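Local coordinates for protein acireductone dioxygenase (Bacillus anthracis, PDB 4QGL) that probably oxidises the methionine-salvage acireductone with oxygen, the products depending on whether iron or nickel occupies its active site, at residues A[17-20]-A[21-24]; A[66-69]-A[70-74]; A[97-100]-A[101-105]. All coordinates share one frame; numbering follows the deposited sequence.

Contact 1 of 3, residues A[17-20]-A[21-24]; sequences IENE and VKVS
The flat group here is the Asn19 carboxamide, and Lys22 meets it at the oxygen. Lys22 N donates to Asn19 OD1 over 3.3 Å, lying in the plane of the amide carbonyl on a lone pair. With CG anti to the backbone N (chi1 177°), Asn19 folds its oxygen back over the first turn. The same amide has an aliphatic neighbour, because Lys22 CG packs 3.7 Å from Asn19 CG, the two side chains crossing at a slant, beyond which the lysine chain bends off and carries NZ clear of the turn.

Backbone bonds take over from there: Val23 N donates to Asn19 O at 3.0 Å, and Ser24 N to Glu20 O at 3.2 Å. Ser24 OG adds a bond to Val21 O, approaching from above that carbonyl plane.

Beneath the polar turn, the CG2 branch of Ile17 touches Lys22 CB at 3.7 Å and Val23 CG2 at 3.9 Å. Both Ile17 and Val23 rest on strand 7-10, Ile17 on Ile10 and Val23 on Ile8, and the backbone of Ile17 pairs with Ile8. Strand 16-17 runs into helix 20-29 through a classic asparagine N-cap, in which the side chain accepts from the third residue beyond it.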
# COMPACT_ATOMS: atom_id res chain seq x y z
N ILE A 17 -5.63 7.70 15.37
CA ILE A 17 -6.26 6.46 15.80
C ILE A 17 -5.23 5.33 15.72
O ILE A 17 -4.72 5.03 14.65
CB ILE A 17 -7.48 6.11 14.93
CG1 ILE A 17 -8.48 7.24 14.92
CG2 ILE A 17 -8.19 4.86 15.42
CD1 ILE A 17 -9.22 7.31 13.61
N GLU A 18 -4.93 4.71 16.85
CA GLU A 18 -3.90 3.68 16.91
C GLU A 18 -4.38 2.30 17.37
O GLU A 18 -3.71 1.32 17.13
CB GLU A 18 -2.79 4.15 17.86
CG GLU A 18 -2.04 5.38 17.40
CD GLU A 18 -1.20 5.99 18.51
OE1 GLU A 18 0.03 5.97 18.42
OE2 GLU A 18 -1.78 6.48 19.49
N ASN A 19 -5.53 2.22 18.03
CA ASN A 19 -6.09 0.94 18.47
C ASN A 19 -6.49 0.05 17.28
O ASN A 19 -7.04 0.54 16.30
CB ASN A 19 -7.29 1.23 19.38
CG ASN A 19 -8.01 -0.03 19.84
OD1 ASN A 19 -8.83 -0.60 19.13
ND2 ASN A 19 -7.75 -0.45 21.07
N GLU A 20 -6.22 -1.26 17.36
CA GLU A 20 -6.42 -2.15 16.20
C GLU A 20 -7.84 -2.16 15.69
O GLU A 20 -8.11 -2.00 14.50
CB GLU A 20 -6.11 -3.60 16.52
CG GLU A 20 -5.09 -3.86 17.61
CD GLU A 20 -4.55 -5.29 17.57
OE1 GLU A 20 -3.61 -5.58 18.37
OE2 GLU A 20 -5.06 -6.11 16.75
N VAL A 21 -8.74 -2.42 16.61
CA VAL A 21 -10.14 -2.52 16.30
C VAL A 21 -10.73 -1.22 15.73
O VAL A 21 -11.54 -1.27 14.79
CB VAL A 21 -10.89 -2.95 17.57
CG1 VAL A 21 -12.39 -2.70 17.44
CG2 VAL A 21 -10.58 -4.41 17.87
N LYS A 22 -10.32 -0.07 16.27
CA LYS A 22 -10.88 1.21 15.83
C LYS A 22 -10.35 1.59 14.48
O LYS A 22 -11.05 2.20 13.68
CB LYS A 22 -10.56 2.33 16.80
CG LYS A 22 -10.73 1.92 18.25
CD LYS A 22 -11.57 2.89 19.04
CE LYS A 22 -10.99 3.09 20.44
NZ LYS A 22 -11.68 4.18 21.19
N VAL A 23 -9.10 1.23 14.24
CA VAL A 23 -8.50 1.50 12.95
C VAL A 23 -9.28 0.79 11.85
O VAL A 23 -9.70 1.40 10.87
CB VAL A 23 -7.03 1.05 12.91
CG1 VAL A 23 -6.53 0.87 11.47
CG2 VAL A 23 -6.18 2.04 13.68
N SER A 24 -9.50 -0.49 12.03
CA SER A 24 -10.16 -1.29 11.00
C SER A 24 -11.61 -0.88 10.89
O SER A 24 -12.12 -0.77 9.80
CB SER A 24 -9.96 -2.81 11.23
OG SER A 24 -10.51 -3.25 12.47

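Contact 2 of 3, residues A[66-69]-A[70-74]; sequences KEIA and DVSAR
Lys66 and Asp70 form an i/i+4 salt bridge along one side of helix 65-75, with Lys66 NZ 2.9 Å from Asp70 OD1. The ammonium uses the syn lone pair of OD1, the side facing the other carboxylate oxygen, while Lys66 CE lies 3.5 Å from Asp70 OD2. The lysine chain reaches this place by leaving anti to the backbone N (chi1 172°) and then bending at chi2 (58°), which brings NZ round to the oxygen edge of the carboxylate, close to its plane.

On another side of the helix Ser72 closes back on the preceding turn. Its OG donates to Ile68 O at 2.9 Å, coming from above the carbonyl plane, while Ser72 N donates to the same oxygen at 2.8 Å. Ile68 O thus accepts two bonds, and the serine hydroxyl spends its proton within its own helix. Val71 turns its CG1 branch to the backbone, 3.4 Å from both Glu67 O and Ile68 O.

Behind these pairs stands the regular helical ladder: Asp70 N to Lys66 O, Val71 N to Glu67 O and Ala73 N to Ala69 O.

Further out, Ile68 and Val71 are buried against Trp37 and against Ile163 of strand 158-164, so the helix packs on the cupin sheet through this face; Ser72 also touches Ile163. Glu67, which points away from 70-74, pairs with Lys41, and Arg74 reaches Glu35 of strand 33-36. These two salt bridges tie the helix to neighbouring parts of the chain, whereas the Lys66 bridge stays within it. Arg74 also curls back along its own helix, placing Asp70 O over the centre of one guanidinium face, 3.9 Å above its plane.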
# COMPACT_ATOMS: atom_id res chain seq x y z
N LYS A 66 -1.28 -17.69 -1.41
CA LYS A 66 -2.61 -17.99 -0.86
C LYS A 66 -3.36 -16.70 -0.53
O LYS A 66 -4.51 -16.50 -0.90
CB LYS A 66 -2.47 -18.87 0.38
CG LYS A 66 -3.75 -19.10 1.16
CD LYS A 66 -4.83 -19.73 0.31
CE LYS A 66 -5.96 -20.22 1.20
NZ LYS A 66 -7.21 -20.36 0.41
N GLU A 67 -2.68 -15.81 0.16
CA GLU A 67 -3.32 -14.56 0.55
C GLU A 67 -3.70 -13.77 -0.66
O GLU A 67 -4.72 -13.15 -0.67
CB GLU A 67 -2.42 -13.71 1.41
CG GLU A 67 -2.22 -14.25 2.81
CD GLU A 67 -1.11 -15.27 2.88
OE1 GLU A 67 -0.84 -15.99 1.92
OE2 GLU A 67 -0.43 -15.34 3.91
N ILE A 68 -2.87 -13.83 -1.69
CA ILE A 68 -3.18 -13.19 -2.97
C ILE A 68 -4.36 -13.83 -3.69
O ILE A 68 -5.24 -13.14 -4.18
CB ILE A 68 -1.96 -13.20 -3.90
CG1 ILE A 68 -0.77 -12.58 -3.19
CG2 ILE A 68 -2.23 -12.39 -5.15
CD1 ILE A 68 0.48 -12.39 -4.02
N ALA A 69 -4.41 -15.14 -3.73
CA ALA A 69 -5.54 -15.80 -4.34
C ALA A 69 -6.85 -15.39 -3.69
O ALA A 69 -7.85 -15.19 -4.36
CB ALA A 69 -5.38 -17.33 -4.28
N ASP A 70 -6.85 -15.31 -2.36
CA ASP A 70 -8.07 -15.03 -1.60
C ASP A 70 -8.58 -13.62 -1.87
O ASP A 70 -9.76 -13.43 -2.11
CB ASP A 70 -7.85 -15.24 -0.10
CG ASP A 70 -7.64 -16.73 0.28
OD1 ASP A 70 -7.96 -17.68 -0.50
OD2 ASP A 70 -7.14 -16.95 1.42
N VAL A 71 -7.68 -12.67 -1.81
CA VAL A 71 -7.98 -11.27 -2.10
C VAL A 71 -8.28 -11.03 -3.61
O VAL A 71 -9.13 -10.22 -3.97
CB VAL A 71 -6.90 -10.30 -1.52
CG1 VAL A 71 -5.61 -10.28 -2.32
CG2 VAL A 71 -7.44 -8.89 -1.40
N SER A 72 -7.61 -11.76 -4.50
CA SER A 72 -7.91 -11.63 -5.90
C SER A 72 -9.28 -12.20 -6.25
O SER A 72 -9.93 -11.68 -7.12
CB SER A 72 -6.83 -12.29 -6.72
OG SER A 72 -5.64 -11.56 -6.59
N ALA A 73 -9.72 -13.25 -5.57
CA ALA A 73 -11.04 -13.88 -5.84
C ALA A 73 -12.19 -13.17 -5.14
O ALA A 73 -13.25 -13.02 -5.70
CB ALA A 73 -11.04 -15.36 -5.45
N ARG A 74 -11.97 -12.76 -3.89
CA ARG A 74 -12.95 -11.99 -3.11
C ARG A 74 -13.30 -10.69 -3.84
O ARG A 74 -14.46 -10.36 -4.00
CB ARG A 74 -12.39 -11.70 -1.69
CG ARG A 74 -13.34 -11.01 -0.70
CD ARG A 74 -12.79 -10.95 0.74
NE ARG A 74 -12.27 -12.27 1.14
CZ ARG A 74 -11.02 -12.54 1.53
NH1 ARG A 74 -10.69 -13.80 1.82
NH2 ARG A 74 -10.10 -11.58 1.66

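Contact 3 of 3, residues A[97-100]-A[101-105]; sequences INFQ and KEHHH. With CD (cadmium ion), chain B.
Phe99 and His103 make the aromatic contact, an offset edge-to-face pair: the phenyl edge is directed at the imidazole face, with centroids 5.8 Å apart and planes at 62°. The phenyl CD1 does the touching, 3.9 Å from His103 NE2.

Metal bonds come next. His103 NE2 binds a cadmium ion at 2.4 Å and His105 NE2 binds it at 2.3 Å, with water as a further ligand and Glu109 and His148 completing the site. Iron or nickel probably uses these four residues.

Among polar contacts, His103 ND1 donates to Lys101 O at 2.7 Å, nearly straight and within the ring plane, which fixes the rotation of the imidazole and turns NE2 to the metal. His103 CG sits between the backbone N and the carbonyl carbon (chi1 55°), which lets the ring double back to Lys101 O. Val171 O likewise holds His105 ND1, and Glu102 pairs with Arg147.

Van der Waals packing is slight: Lys101 CG passes Ile97 O at 3.5 Å, and Lys101 CE lies 4.3 Å from Ile97 CG1.

The chain runs from helix 92-96 toward strand 109-113. Backbone bonds join Phe99 to Phe150 and His103 to His148, on strand 148-151, at the border of one cupin sheet.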
# COMPACT_ATOMS: atom_id res chain seq x y z
N ILE A 97 6.63 12.28 -8.04
CA ILE A 97 5.81 13.46 -8.30
C ILE A 97 4.53 13.11 -9.09
O ILE A 97 3.57 13.87 -9.17
CB ILE A 97 6.66 14.57 -8.99
CG1 ILE A 97 5.92 15.92 -8.97
CG2 ILE A 97 7.11 14.13 -10.39
CD1 ILE A 97 5.48 16.42 -7.59
N ASN A 98 4.51 11.92 -9.67
CA ASN A 98 3.27 11.42 -10.23
C ASN A 98 2.28 10.89 -9.20
O ASN A 98 1.08 10.90 -9.45
CB ASN A 98 3.56 10.39 -11.32
CG ASN A 98 4.32 11.01 -12.48
OD1 ASN A 98 4.03 12.14 -12.90
ND2 ASN A 98 5.32 10.29 -12.98
N PHE A 99 2.74 10.42 -8.05
CA PHE A 99 1.78 9.84 -7.10
C PHE A 99 1.64 10.67 -5.86
O PHE A 99 0.73 10.48 -5.06
CB PHE A 99 2.10 8.38 -6.89
CG PHE A 99 2.16 7.63 -8.18
CD1 PHE A 99 1.02 7.54 -9.00
CD2 PHE A 99 3.35 7.10 -8.65
CE1 PHE A 99 1.06 6.89 -10.23
CE2 PHE A 99 3.40 6.46 -9.88
CZ PHE A 99 2.25 6.34 -10.67
N GLN A 100 2.51 11.67 -5.77
CA GLN A 100 2.39 12.77 -4.82
C GLN A 100 1.27 13.75 -5.11
O GLN A 100 0.82 14.44 -4.21
CB GLN A 100 3.70 13.53 -4.75
CG GLN A 100 4.55 13.10 -3.58
CD GLN A 100 6.03 13.43 -3.76
OE1 GLN A 100 6.89 12.71 -3.21
NE2 GLN A 100 6.35 14.51 -4.52
N LYS A 101 0.84 13.86 -6.36
CA LYS A 101 -0.31 14.71 -6.68
C LYS A 101 -1.63 13.98 -6.51
O LYS A 101 -1.72 12.76 -6.77
CB LYS A 101 -0.20 15.24 -8.08
CG LYS A 101 1.01 16.14 -8.28
CD LYS A 101 1.15 16.44 -9.76
CE LYS A 101 2.06 17.61 -10.04
NZ LYS A 101 1.86 18.08 -11.44
N GLU A 102 -2.66 14.70 -6.08
CA GLU A 102 -3.95 14.09 -5.86
C GLU A 102 -4.50 13.60 -7.19
O GLU A 102 -4.62 14.34 -8.15
CB GLU A 102 -4.90 15.09 -5.23
CG GLU A 102 -6.27 14.55 -4.87
CD GLU A 102 -7.27 15.67 -4.54
OE1 GLU A 102 -8.32 15.76 -5.21
OE2 GLU A 102 -7.01 16.47 -3.63
N HIS A 103 -4.82 12.32 -7.23
CA HIS A 103 -5.46 11.72 -8.40
C HIS A 103 -6.45 10.72 -7.92
O HIS A 103 -6.48 10.42 -6.74
CB HIS A 103 -4.43 11.05 -9.30
CG HIS A 103 -3.59 10.04 -8.60
ND1 HIS A 103 -2.59 10.39 -7.72
CD2 HIS A 103 -3.65 8.70 -8.59
CE1 HIS A 103 -2.05 9.29 -7.23
NE2 HIS A 103 -2.66 8.26 -7.76
N HIS A 104 -7.28 10.23 -8.83
CA HIS A 104 -7.99 8.97 -8.61
C HIS A 104 -7.72 7.96 -9.71
O HIS A 104 -6.94 8.23 -10.63
CB HIS A 104 -9.49 9.17 -8.38
CG HIS A 104 -10.26 9.66 -9.56
ND1 HIS A 104 -10.68 10.97 -9.67
CD2 HIS A 104 -10.74 9.01 -10.64
CE1 HIS A 104 -11.36 11.11 -10.79
NE2 HIS A 104 -11.41 9.94 -11.40
N HIS A 105 -8.29 6.76 -9.56
CA HIS A 105 -8.29 5.73 -10.62
C HIS A 105 -9.71 5.14 -10.81
O HIS A 105 -10.51 5.15 -9.88
CB HIS A 105 -7.33 4.57 -10.27
CG HIS A 105 -5.99 5.01 -9.77
ND1 HIS A 105 -5.00 5.48 -10.60
CD2 HIS A 105 -5.48 5.02 -8.51
CE1 HIS A 105 -3.93 5.78 -9.88
NE2 HIS A 105 -4.20 5.55 -8.60
CD CD B . -2.77 6.06 -6.91
O HOH W 1 -0.95 6.47 -5.49

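Along the chain the three contacts follow one another, contact 1 finishing before contact 2 starts and contact 2 before contact 3. They spread widely over this small monomer: centres are about 24 Å apart for contacts 1 and 2, and about 26 Å for either of these with contact 3, and none touches another. Contact 1 leads from the edge strand 16-17 of one antiparallel sheet, whose opposite edge, strand 148-151, meets contact 3. Contact 2 instead packs on strand 158-164 of the second sheet. The first two thus concern helices on the outside of the cupin fold, while contact 3 alone supplies ligands to the four-residue metal site.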